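Local coordinates for protein peptidyl-prolyl cis-trans isomerase (Hirschia baltica, PDB 5EX2) that probably catalyses the cis-trans isomerisation of peptide bonds preceding proline, as a cyclophilin thought to assist protein folding in the periplasm, at residues Phe240-Phe243 with Leu244-Met247. Numbering follows the deposited sequence.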
loop_
_atom_site.group_PDB
_atom_site.type_symbol
_atom_site.label_atom_id
_atom_site.label_comp_id
_atom_site.label_asym_id
_atom_site.label_seq_id
_atom_site.Cartn_x
_atom_site.Cartn_y
_atom_site.Cartn_z
ATOM N N PHE A 240 -14.962 -12.046 -3.712
ATOM C CA PHE A 240 -14.393 -10.991 -4.524
ATOM C C PHE A 240 -15.001 -11.017 -5.931
ATOM O O PHE A 240 -15.189 -9.969 -6.529
ATOM C CB PHE A 240 -12.875 -11.077 -4.600
ATOM C CG PHE A 240 -12.249 -9.816 -5.143
ATOM C CD1 PHE A 240 -12.256 -8.653 -4.377
ATOM C CD2 PHE A 240 -11.699 -9.765 -6.412
ATOM C CE1 PHE A 240 -11.718 -7.482 -4.851
ATOM C CE2 PHE A 240 -11.153 -8.589 -6.884
ATOM C CZ PHE A 240 -11.162 -7.451 -6.102
ATOM N N SER A 241 -15.316 -12.195 -6.443
ATOM C CA SER A 241 -16.019 -12.285 -7.715
ATOM C C SER A 241 -17.352 -11.532 -7.672
ATOM O O SER A 241 -17.725 -10.828 -8.611
ATOM C CB SER A 241 -16.236 -13.748 -8.057
ATOM O OG SER A 241 -16.840 -13.913 -9.323
ATOM N N LEU A 242 -18.069 -11.694 -6.565
ATOM C CA LEU A 242 -19.337 -11.015 -6.373
ATOM C C LEU A 242 -19.138 -9.511 -6.239
ATOM O O LEU A 242 -19.933 -8.722 -6.741
ATOM C CB LEU A 242 -20.028 -11.564 -5.126
ATOM C CG LEU A 242 -20.482 -13.013 -5.276
ATOM C CD1 LEU A 242 -20.968 -13.574 -3.946
ATOM C CD2 LEU A 242 -21.569 -13.133 -6.338
ATOM N N PHE A 243 -18.083 -9.120 -5.538
ATOM C CA PHE A 243 -17.726 -7.713 -5.397
ATOM C C PHE A 243 -17.466 -7.073 -6.758
ATOM O O PHE A 243 -18.020 -6.021 -7.068
ATOM C CB PHE A 243 -16.519 -7.616 -4.460
ATOM C CG PHE A 243 -15.838 -6.276 -4.427
ATOM C CD1 PHE A 243 -14.746 -6.042 -5.243
ATOM C CD2 PHE A 243 -16.233 -5.289 -3.536
ATOM C CE1 PHE A 243 -14.089 -4.829 -5.221
ATOM C CE2 PHE A 243 -15.568 -4.065 -3.503
ATOM C CZ PHE A 243 -14.492 -3.849 -4.343
ATOM N N LEU A 244 -16.679 -7.725 -7.602
ATOM C CA LEU A 244 -16.417 -7.201 -8.941
ATOM C C LEU A 244 -17.698 -7.129 -9.754
ATOM O O LEU A 244 -17.939 -6.162 -10.465
ATOM C CB LEU A 244 -15.403 -8.068 -9.675
ATOM C CG LEU A 244 -13.978 -8.050 -9.156
ATOM C CD1 LEU A 244 -13.139 -9.054 -9.912
ATOM C CD2 LEU A 244 -13.380 -6.678 -9.322
ATOM N N ASP A 245 -18.527 -8.161 -9.651
ATOM C CA ASP A 245 -19.807 -8.151 -10.345
ATOM C C ASP A 245 -20.624 -6.930 -9.969
ATOM O O ASP A 245 -21.218 -6.268 -10.823
ATOM C CB ASP A 245 -20.651 -9.384 -10.023
ATOM C CG ASP A 245 -20.111 -10.668 -10.620
ATOM O OD1 ASP A 245 -19.199 -10.644 -11.481
ATOM O OD2 ASP A 245 -20.652 -11.725 -10.233
ATOM N N ARG A 246 -20.688 -6.684 -8.667
ATOM C CA ARG A 246 -21.502 -5.623 -8.109
ATOM C C ARG A 246 -20.936 -4.253 -8.500
ATOM O O ARG A 246 -21.689 -3.363 -8.892
ATOM C CB ARG A 246 -21.581 -5.826 -6.593
ATOM C CG ARG A 246 -22.378 -4.819 -5.814
ATOM C CD ARG A 246 -22.271 -5.138 -4.333
ATOM N NE ARG A 246 -21.286 -4.293 -3.656
ATOM C CZ ARG A 246 -20.281 -4.727 -2.894
ATOM N NH1 ARG A 246 -20.076 -6.026 -2.679
ATOM N NH2 ARG A 246 -19.467 -3.836 -2.336
ATOM N N MET A 247 -19.617 -4.090 -8.433
ATOM C CA MET A 247 -18.999 -2.786 -8.670
ATOM C C MET A 247 -18.794 -2.427 -10.140
ATOM O O MET A 247 -18.826 -1.250 -10.497
ATOM C CB MET A 247 -17.656 -2.715 -7.964
ATOM C CG MET A 247 -17.779 -2.853 -6.467
ATOM S SD MET A 247 -18.954 -1.701 -5.717
ATOM C CE MET A 247 -18.336 -0.106 -6.242
#
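Met-247 CG lies over one face of the Phe-243 ring, one helical turn further on. This is a CH-pi contact, with Met-247 CG 4.0 Å from the Phe-243 ring centroid. Met-247 SD sits obliquely, 5.2 Å from the Phe-243 ring centroid, a Met-aromatic contact. With chi1 at 168°, Phe-243 CG lies opposite the amide nitrogen and beside the carbonyl carbon, which brings the ring to the side of Met-247. Arg-246 also meets this ring. Its chain bends at chi3, and Arg-246 NH2 is 3.7 Å from Phe-243 CD2, with guanidinium and ring planes 80° apart.

Phe-240 and Leu-244 form a second apolar pair, with Phe-240 CE2 3.7 Å from Leu-244 CD1. Both are buried, and the Phe-240 ring also packs edge-to-face with Phe-123.

All eight residues belong to helix 238-247, which follows strand 229-233 of a three-stranded sheet separate from the cyclophilin barrel. Four successive i to i+4 backbone hydrogen bonds hold the turns. Leu-244 N donates to Phe-240 O at 2.9 Å, and Asp-245 N to Ser-241 O at 3.0 Å. Arg-246 N and Met-247 N bond likewise to Leu-242 O and Phe-243 O.

Asp-245 is exposed, and its OD1 forms a salt bridge with Arg-249 NE. Arg-249 NH2 makes a weak hydrogen bond to Ser-241 O.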